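Local atomic coordinates of Csm3 (Thermoplasma volcanium, PDB entry 6AE2), a protein that is a RAMP-family subunit of the type III-A CRISPR-Cas effector complex and probably binds RNA and acts as an endonuclease. Residues Lys64-Ile67 / Asn68-Glu71; Arg169-Arg172 / Gly173-Phe176; Thr199-Ser202 / Leu203-Ser207. All coordinates share one frame; numbering follows the deposited sequence.

Interaction 1: Lys64-Ile67 / Asn68-Glu71; sequences KYLI and NNVE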
ATOM      1  N   LYS A  64       5.177   1.580 -23.689  1.00 37.37           N
ATOM      2  CA  LYS A  64       4.246   2.174 -24.639  1.00 37.55           C
ATOM      3  C   LYS A  64       2.911   1.436 -24.636  1.00 35.71           C
ATOM      4  O   LYS A  64       2.865   0.206 -24.735  1.00 36.43           O
ATOM      5  CB  LYS A  64       4.843   2.167 -26.046  1.00 39.83           C
ATOM      6  CG  LYS A  64       3.855   2.593 -27.123  1.00 45.94           C
ATOM      7  CD  LYS A  64       4.493   2.628 -28.503  1.00 54.76           C
ATOM      8  CE  LYS A  64       3.429   2.689 -29.595  1.00 58.49           C
ATOM      9  NZ  LYS A  64       4.017   2.920 -30.947  1.00 55.97           N
ATOM     10  N   TYR A  65       1.825   2.196 -24.516  1.00 36.03           N
ATOM     11  CA  TYR A  65       0.475   1.711 -24.756  1.00 30.98           C
ATOM     12  C   TYR A  65      -0.097   2.425 -25.970  1.00 37.59           C
ATOM     13  O   TYR A  65       0.265   3.568 -26.265  1.00 33.61           O
ATOM     14  CB  TYR A  65      -0.462   1.960 -23.565  1.00 27.54           C
ATOM     15  CG  TYR A  65      -0.166   1.182 -22.300  1.00 31.09           C
ATOM     16  CD1 TYR A  65       1.025   1.362 -21.606  1.00 21.44           C
ATOM     17  CD2 TYR A  65      -1.096   0.289 -21.782  1.00 21.89           C
ATOM     18  CE1 TYR A  65       1.287   0.664 -20.440  1.00 23.47           C
ATOM     19  CE2 TYR A  65      -0.842  -0.416 -20.618  1.00 23.06           C
ATOM     20  CZ  TYR A  65       0.350  -0.224 -19.951  1.00 28.70           C
ATOM     21  OH  TYR A  65       0.606  -0.921 -18.791  1.00 34.71           O
ATOM     22  N   LEU A  66      -1.001   1.748 -26.670  1.00 42.19           N
ATOM     23  CA  LEU A  66      -1.811   2.368 -27.715  1.00 43.58           C
ATOM     24  C   LEU A  66      -3.173   2.656 -27.092  1.00 53.12           C
ATOM     25  O   LEU A  66      -4.025   1.769 -26.996  1.00 61.09           O
ATOM     26  CB  LEU A  66      -1.914   1.465 -28.939  1.00 41.60           C
ATOM     27  CG  LEU A  66      -2.375   2.119 -30.243  1.00 46.10           C
ATOM     28  CD1 LEU A  66      -1.198   2.750 -30.966  1.00 45.28           C
ATOM     29  CD2 LEU A  66      -3.056   1.097 -31.136  1.00 46.10           C
ATOM     30  N   ILE A  67      -3.368   3.898 -26.653  1.00 51.58           N
ATOM     31  CA  ILE A  67      -4.548   4.283 -25.888  1.00 46.84           C
ATOM     32  C   ILE A  67      -5.695   4.578 -26.842  1.00 49.45           C
ATOM     33  O   ILE A  67      -5.530   5.319 -27.819  1.00 49.21           O
ATOM     34  CB  ILE A  67      -4.244   5.494 -24.991  1.00 52.34           C
ATOM     35  CG1 ILE A  67      -3.446   5.044 -23.767  1.00 54.13           C
ATOM     36  CG2 ILE A  67      -5.528   6.199 -24.565  1.00 50.18           C
ATOM     37  CD1 ILE A  67      -3.933   3.734 -23.171  1.00 50.28           C
ATOM     38  N   ASN A  68      -6.863   3.997 -26.552  1.00 54.44           N
ATOM     39  CA  ASN A  68      -8.063   4.099 -27.383  1.00 49.85           C
ATOM     40  C   ASN A  68      -7.838   3.525 -28.779  1.00 47.72           C
ATOM     41  O   ASN A  68      -8.614   3.805 -29.697  1.00 51.23           O
ATOM     42  CB  ASN A  68      -8.565   5.548 -27.478  1.00 47.60           C
ATOM     43  CG  ASN A  68     -10.005   5.642 -27.973  1.00 52.84           C
ATOM     44  OD1 ASN A  68     -10.756   4.667 -27.921  1.00 50.28           O
ATOM     45  ND2 ASN A  68     -10.388   6.815 -28.470  1.00 30.54           N
ATOM     46  N   ASN A  69      -6.786   2.716 -28.946  1.00 42.14           N
ATOM     47  CA  ASN A  69      -6.417   2.124 -30.231  1.00 42.00           C
ATOM     48  C   ASN A  69      -5.956   3.187 -31.230  1.00 50.34           C
ATOM     49  O   ASN A  69      -6.039   2.989 -32.445  1.00 50.75           O
ATOM     50  CB  ASN A  69      -7.570   1.287 -30.807  1.00 45.39           C
ATOM     51  CG  ASN A  69      -7.110   0.276 -31.839  1.00 56.66           C
ATOM     52  OD1 ASN A  69      -6.054  -0.341 -31.697  1.00 62.66           O
ATOM     53  ND2 ASN A  69      -7.910   0.096 -32.885  1.00 56.90           N
ATOM     54  N   VAL A  70      -5.456   4.320 -30.726  1.00 48.77           N
ATOM     55  CA  VAL A  70      -5.019   5.432 -31.567  1.00 47.95           C
ATOM     56  C   VAL A  70      -3.654   5.925 -31.115  1.00 48.55           C
ATOM     57  O   VAL A  70      -2.680   5.908 -31.877  1.00 51.11           O
ATOM     58  CB  VAL A  70      -6.011   6.613 -31.523  1.00 50.60           C
ATOM     59  CG1 VAL A  70      -5.857   7.496 -32.765  1.00 52.37           C
ATOM     60  CG2 VAL A  70      -7.442   6.158 -31.301  1.00 51.39           C
ATOM     61  N   GLU A  71      -3.595   6.378 -29.865  1.00 41.67           N
ATOM     62  CA  GLU A  71      -2.573   7.302 -29.398  1.00 45.04           C
ATOM     63  C   GLU A  71      -1.481   6.567 -28.639  1.00 46.95           C
ATOM     64  O   GLU A  71      -1.755   5.975 -27.584  1.00 42.82           O
ATOM     65  CB  GLU A  71      -3.211   8.372 -28.514  1.00 27.96           C
ATOM     66  CG  GLU A  71      -2.396   9.643 -28.369  1.00 48.95           C
ATOM     67  CD  GLU A  71      -2.059  10.282 -29.703  1.00 60.14           C
ATOM     68  OE1 GLU A  71      -2.918  10.278 -30.612  1.00 66.17           O
ATOM     69  OE2 GLU A  71      -0.930  10.796 -29.841  1.00 64.46           O
TER
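I67 and E71 close a beta hairpin as an antiparallel hydrogen-bonded pair, their CA atoms 5.0 Å apart. The evidence is a reciprocal pair of backbone bonds. I67 N donates to E71 O at 2.8 Å, and E71 N returns a bond to I67 O at 3.0 Å with an almost straight N-H...O angle of 174°. V70 N also donates to I67 O, at 3.1 Å, but it arrives from above the carbonyl plane, 52° out of it. One acceptor thus serves two successive amides, and because V70 and E71 both face I67 the closure is a classic beta bulge.

The reversal itself contains a type II turn from L66 to N69. N68 has positive phi, as this turn requires, and N69 follows with positive phi too. On the face opposite I67 and E71 the L66 and N69 side chains cross obliquely. L66 swings CG anti to its own amide nitrogen (chi1 -163°), which carries the two methyls over the loop: CD2 touches N69 OD1 at 3.4 Å and CD1 lies beside V70 O at 3.6 Å. These are van der Waals contacts at an exposed tip.

I67 projects to the other face, which it shares with E71, and packs on L75 of strand 71-78. Y65, on that same face, touches L75 and Y77, while its hydroxyl bonds to L132 N and more weakly to P76 O. Backbone bonds between Y65 and C73 continue the ladder started at the bulge, so the hairpin joins strand 62-67, outermost within this chain, to strand 71-78 in the antiparallel sheet. Back at the bulge, V70 CB lies 4.0 Å from I67 O.

Interaction 2: Arg169-Arg172 / Gly173-Phe176; sequences RVRR and GTKF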
ATOM      1  N   ARG A 169       4.095   8.259  -8.546  1.00 30.47           N
ATOM      2  CA  ARG A 169       3.353   7.116  -8.035  1.00 27.69           C
ATOM      3  C   ARG A 169       2.151   6.852  -8.929  1.00 28.97           C
ATOM      4  O   ARG A 169       1.611   7.766  -9.559  1.00 27.91           O
ATOM      5  CB  ARG A 169       2.863   7.314  -6.590  1.00 31.27           C
ATOM      6  CG  ARG A 169       3.846   7.983  -5.648  1.00 38.09           C
ATOM      7  CD  ARG A 169       3.121   8.619  -4.481  1.00 44.85           C
ATOM      8  NE  ARG A 169       2.826   7.651  -3.430  1.00 43.88           N
ATOM      9  CZ  ARG A 169       1.938   7.847  -2.464  1.00 36.97           C
ATOM     10  NH1 ARG A 169       1.247   8.979  -2.415  1.00 36.60           N
ATOM     11  NH2 ARG A 169       1.737   6.911  -1.549  1.00 40.00           N
ATOM     12  N   VAL A 170       1.740   5.590  -8.977  1.00 21.00           N
ATOM     13  CA  VAL A 170       0.514   5.197  -9.658  1.00 21.72           C
ATOM     14  C   VAL A 170      -0.628   5.367  -8.667  1.00 22.29           C
ATOM     15  O   VAL A 170      -0.641   4.724  -7.612  1.00 20.96           O
ATOM     16  CB  VAL A 170       0.601   3.753 -10.171  1.00 27.56           C
ATOM     17  CG1 VAL A 170      -0.608   3.424 -11.019  1.00 18.72           C
ATOM     18  CG2 VAL A 170       1.887   3.544 -10.961  1.00 19.44           C
ATOM     19  N   ARG A 171      -1.576   6.241  -8.997  1.00 23.65           N
ATOM     20  CA  ARG A 171      -2.586   6.643  -8.032  1.00 23.44           C
ATOM     21  C   ARG A 171      -3.446   5.453  -7.610  1.00 28.68           C
ATOM     22  O   ARG A 171      -3.559   4.446  -8.312  1.00 29.41           O
ATOM     23  CB  ARG A 171      -3.463   7.760  -8.602  1.00 30.27           C
ATOM     24  CG  ARG A 171      -4.501   7.314  -9.620  1.00 43.07           C
ATOM     25  CD  ARG A 171      -5.161   8.521 -10.269  1.00 59.85           C
ATOM     26  NE  ARG A 171      -5.916   8.172 -11.470  1.00 70.26           N
ATOM     27  CZ  ARG A 171      -6.688   9.024 -12.140  1.00 72.21           C
ATOM     28  NH1 ARG A 171      -6.807  10.279 -11.729  1.00 73.48           N
ATOM     29  NH2 ARG A 171      -7.338   8.620 -13.222  1.00 71.62           N
ATOM     30  N   ARG A 172      -4.032   5.578  -6.423  1.00 32.81           N
ATOM     31  CA  ARG A 172      -4.919   4.549  -5.902  1.00 32.26           C
ATOM     32  C   ARG A 172      -6.087   4.319  -6.852  1.00 26.13           C
ATOM     33  O   ARG A 172      -6.672   5.265  -7.385  1.00 28.26           O
ATOM     34  CB  ARG A 172      -5.418   4.966  -4.518  1.00 32.42           C
ATOM     35  CG  ARG A 172      -6.807   4.485  -4.123  1.00 29.13           C
ATOM     36  CD  ARG A 172      -7.290   5.300  -2.927  1.00 32.63           C
ATOM     37  NE  ARG A 172      -8.487   4.773  -2.280  1.00 30.14           N
ATOM     38  CZ  ARG A 172      -8.476   3.788  -1.388  1.00 34.30           C
ATOM     39  NH1 ARG A 172      -7.328   3.220  -1.048  1.00 31.31           N
ATOM     40  NH2 ARG A 172      -9.608   3.369  -0.835  1.00 39.04           N
ATOM     41  N   GLY A 173      -6.418   3.052  -7.082  1.00 30.07           N
ATOM     42  CA  GLY A 173      -7.562   2.691  -7.884  1.00 19.33           C
ATOM     43  C   GLY A 173      -7.244   2.208  -9.284  1.00 18.78           C
ATOM     44  O   GLY A 173      -8.103   1.579  -9.910  1.00 31.13           O
ATOM     45  N   THR A 174      -6.053   2.493  -9.802  1.00 18.51           N
ATOM     46  CA  THR A 174      -5.691   1.949 -11.101  1.00 31.59           C
ATOM     47  C   THR A 174      -5.461   0.449 -10.981  1.00 31.63           C
ATOM     48  O   THR A 174      -4.991  -0.052  -9.955  1.00 23.21           O
ATOM     49  CB  THR A 174      -4.437   2.619 -11.663  1.00 38.09           C
ATOM     50  OG1 THR A 174      -3.278   1.935 -11.180  1.00 53.62           O
ATOM     51  CG2 THR A 174      -4.379   4.083 -11.261  1.00 35.06           C
ATOM     52  N   LYS A 175      -5.806  -0.271 -12.040  1.00 30.69           N
ATOM     53  CA  LYS A 175      -5.799  -1.724 -12.019  1.00 23.88           C
ATOM     54  C   LYS A 175      -4.891  -2.265 -13.111  1.00 23.33           C
ATOM     55  O   LYS A 175      -4.831  -1.716 -14.215  1.00 26.67           O
ATOM     56  CB  LYS A 175      -7.217  -2.274 -12.179  1.00 22.68           C
ATOM     57  CG  LYS A 175      -8.009  -2.238 -10.884  1.00 27.83           C
ATOM     58  CD  LYS A 175      -9.497  -2.071 -11.131  1.00 39.39           C
ATOM     59  CE  LYS A 175     -10.278  -2.203  -9.833  1.00 43.90           C
ATOM     60  NZ  LYS A 175     -11.705  -2.552 -10.078  1.00 50.00           N
ATOM     61  N   PHE A 176      -4.183  -3.341 -12.785  1.00 29.12           N
ATOM     62  CA  PHE A 176      -3.265  -4.005 -13.697  1.00 28.28           C
ATOM     63  C   PHE A 176      -3.728  -5.437 -13.921  1.00 29.03           C
ATOM     64  O   PHE A 176      -4.183  -6.106 -12.986  1.00 21.95           O
ATOM     65  CB  PHE A 176      -1.838  -4.003 -13.151  1.00 30.75           C
ATOM     66  CG  PHE A 176      -1.236  -2.632 -13.035  1.00 29.26           C
ATOM     67  CD1 PHE A 176      -0.467  -2.102 -14.061  1.00 24.03           C
ATOM     68  CD2 PHE A 176      -1.445  -1.869 -11.897  1.00 22.42           C
ATOM     69  CE1 PHE A 176       0.088  -0.837 -13.950  1.00 16.53           C
ATOM     70  CE2 PHE A 176      -0.895  -0.607 -11.780  1.00 23.07           C
ATOM     71  CZ  PHE A 176      -0.129  -0.090 -12.806  1.00 22.24           C
TER
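A type II beta turn from R171 to T174 links strand 166-170, part of a two-stranded sheet, to strand 175-185 of the main sheet, and V170 meets T174 and F176 beside the turn. No hydrogen bond crosses between the two segments; the evidence is side-chain packing. V170 points toward the turn, and its CG1 makes the V170 contacts with both T174 and F176. This methyl lies beside T174 OG1 and 3.8 Å from T174 CG2, the two side chains crossing at about a right angle. It also reaches the edge of the F176 ring, close to the ring plane, 4.0 Å from CZ.

T174 sets OG1 between its backbone nitrogen and carbonyl carbon (chi1 87°), which turns CG2 back toward the start of the turn. There it meets R171 CG at 3.6 Å.

The backbone of V38 in strand 26-38 hydrogen-bonds with that of G173 and T174, and its side chain packs on T174 and F176. R172 NH1 donates to L39 O, and the same guanidinium makes a cation-pi contact with F131 of the second subunit. Salt bridges run from R169, just before the turn, to E148 and to D129 of the second subunit.

The backbone confirms the turn type: R172, at phi -59° and psi 136°, takes the second position, and G173 has positive phi, the glycine-favoured third position typical of a type II turn.

Interaction 3: Thr199-Ser202 / Leu203-Ser207; sequences TGIS and LLEDS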
ATOM      1  N   THR A 199      -0.744 -17.823   0.190  1.00 37.03           N
ATOM      2  CA  THR A 199      -0.298 -17.153   1.409  1.00 41.77           C
ATOM      3  C   THR A 199       0.815 -16.153   1.128  1.00 40.83           C
ATOM      4  O   THR A 199       0.954 -15.164   1.858  1.00 40.12           O
ATOM      5  CB  THR A 199       0.162 -18.169   2.458  1.00 40.29           C
ATOM      6  OG1 THR A 199       1.519 -18.547   2.204  1.00 41.48           O
ATOM      7  CG2 THR A 199      -0.724 -19.400   2.447  1.00 45.07           C
ATOM      8  N   GLY A 200       1.617 -16.388   0.089  1.00 36.25           N
ATOM      9  CA  GLY A 200       2.554 -15.365  -0.342  1.00 31.69           C
ATOM     10  C   GLY A 200       1.844 -14.093  -0.764  1.00 29.91           C
ATOM     11  O   GLY A 200       2.284 -12.986  -0.441  1.00 26.51           O
ATOM     12  N   ILE A 201       0.728 -14.237  -1.482  1.00 30.72           N
ATOM     13  CA  ILE A 201      -0.089 -13.082  -1.840  1.00 36.70           C
ATOM     14  C   ILE A 201      -0.669 -12.435  -0.588  1.00 33.18           C
ATOM     15  O   ILE A 201      -0.734 -11.204  -0.481  1.00 29.98           O
ATOM     16  CB  ILE A 201      -1.190 -13.502  -2.833  1.00 33.84           C
ATOM     17  CG1 ILE A 201      -0.593 -13.738  -4.223  1.00 28.20           C
ATOM     18  CG2 ILE A 201      -2.306 -12.460  -2.889  1.00 20.08           C
ATOM     19  CD1 ILE A 201      -1.577 -14.303  -5.223  1.00 23.07           C
ATOM     20  N   SER A 202      -1.085 -13.252   0.385  1.00 28.92           N
ATOM     21  CA  SER A 202      -1.596 -12.711   1.642  1.00 30.89           C
ATOM     22  C   SER A 202      -0.530 -11.894   2.361  1.00 39.12           C
ATOM     23  O   SER A 202      -0.810 -10.810   2.887  1.00 48.76           O
ATOM     24  CB  SER A 202      -2.097 -13.846   2.534  1.00 37.72           C
ATOM     25  OG  SER A 202      -3.450 -14.157   2.253  1.00 42.12           O
ATOM     26  N   LEU A 203       0.705 -12.406   2.396  1.00 36.43           N
ATOM     27  CA  LEU A 203       1.805 -11.671   3.013  1.00 29.94           C
ATOM     28  C   LEU A 203       2.011 -10.319   2.342  1.00 36.94           C
ATOM     29  O   LEU A 203       2.254  -9.312   3.018  1.00 49.00           O
ATOM     30  CB  LEU A 203       3.088 -12.498   2.938  1.00 34.41           C
ATOM     31  CG  LEU A 203       3.213 -13.705   3.868  1.00 37.35           C
ATOM     32  CD1 LEU A 203       4.591 -14.330   3.735  1.00 38.19           C
ATOM     33  CD2 LEU A 203       2.941 -13.305   5.309  1.00 34.50           C
ATOM     34  N   LEU A 204       1.904 -10.278   1.012  1.00 36.89           N
ATOM     35  CA  LEU A 204       2.182  -9.049   0.276  1.00 42.01           C
ATOM     36  C   LEU A 204       1.165  -7.958   0.585  1.00 39.13           C
ATOM     37  O   LEU A 204       1.511  -6.771   0.587  1.00 38.72           O
ATOM     38  CB  LEU A 204       2.217  -9.344  -1.225  1.00 34.86           C
ATOM     39  CG  LEU A 204       2.265  -8.154  -2.188  1.00 25.95           C
ATOM     40  CD1 LEU A 204       3.505  -7.312  -1.948  1.00 32.63           C
ATOM     41  CD2 LEU A 204       2.218  -8.633  -3.627  1.00 21.75           C
ATOM     42  N   GLU A 205      -0.086  -8.332   0.855  1.00 38.01           N
ATOM     43  CA  GLU A 205      -1.119  -7.330   1.090  1.00 40.24           C
ATOM     44  C   GLU A 205      -0.974  -6.652   2.446  1.00 33.73           C
ATOM     45  O   GLU A 205      -1.450  -5.524   2.613  1.00 28.14           O
ATOM     46  CB  GLU A 205      -2.501  -7.964   0.945  1.00 43.12           C
ATOM     47  CG  GLU A 205      -2.657  -8.737  -0.356  1.00 55.94           C
ATOM     48  CD  GLU A 205      -4.102  -8.981  -0.731  1.00 62.76           C
ATOM     49  OE1 GLU A 205      -4.472  -8.690  -1.888  1.00 61.81           O
ATOM     50  OE2 GLU A 205      -4.866  -9.463   0.130  1.00 69.00           O
ATOM     51  N   ASP A 206      -0.328  -7.303   3.411  1.00 30.05           N
ATOM     52  CA  ASP A 206       0.097  -6.639   4.635  1.00 34.97           C
ATOM     53  C   ASP A 206       1.491  -6.041   4.510  1.00 29.30           C
ATOM     54  O   ASP A 206       2.072  -5.622   5.519  1.00 27.60           O
ATOM     55  CB  ASP A 206       0.044  -7.609   5.815  1.00 46.95           C
ATOM     56  CG  ASP A 206      -1.348  -7.742   6.392  1.00 40.12           C
ATOM     57  OD1 ASP A 206      -2.245  -6.969   5.991  1.00 35.02           O
ATOM     58  OD2 ASP A 206      -1.544  -8.614   7.260  1.00 37.93           O
ATOM     59  N   SER A 207       2.035  -6.002   3.293  1.00 29.46           N
ATOM     60  CA  SER A 207       3.290  -5.327   3.003  1.00 25.25           C
ATOM     61  C   SER A 207       3.074  -4.378   1.829  1.00 24.68           C
ATOM     62  O   SER A 207       2.034  -3.709   1.751  1.00 25.28           O
ATOM     63  CB  SER A 207       4.396  -6.338   2.695  1.00 25.72           C
ATOM     64  OG  SER A 207       5.676  -5.738   2.809  1.00 36.78           O
TER
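The flat carboxylate of E205 turns one face to I201: the CG2 methyl of I201 lies over that face, 4.5 Å from OE1, and I201 O lies obliquely on the same side. OE1 accepts a hydrogen bond from I222 N, which ties down that oxygen. Through a chi1 of -51°, E205 CG stands beside its own amide and close to I201 O.

That carbonyl oxygen belongs to a regular alpha-helical series. L203 N bonds to T199 O at 2.8 Å, and the bonds from L204 N to G200 O and from E205 N to I201 O repeat the same four-residue step. A weak bond from E205 N to S202 O is added, and then S207 N bonds to L204 O at 2.9 Å, three residues back instead of four. L203 lays CG against T199 O, 3.4 Å away. The D206 carboxylate bonds through OD2 to the Y235 hydroxyl of the second subunit; Y235 of that subunit also packs on T199, S202 and L203.

Within the chain, I201 and L204 rest on I222 of strand 220-230, whereas T199 and L203 meet L91 and L90 of helix 80-93, so helix 190-205 packs against both.

How the interactions relate
All three contacts are local. Interaction 1 is a largely exposed hairpin tip centred about 22 Å from the chain centre; interaction 2, partly buried, and interaction 3, buried, have their centres at about 13 and 12 Å from it, and both touch the second subunit. Interactions 1 and 2 reach the same main sheet, their nearest atoms about 5 Å apart without touching. Interactions 1 and 3 sit on opposite sides of the chain's centre. Backbone hydrogen bonds define interactions 1 and 3, in beta-bulge and helical patterns, whereas interaction 2 has none between its segments and relies on methyl and ring packing. Strand 175-185, entered at interaction 2, leads on to the helix of interaction 3.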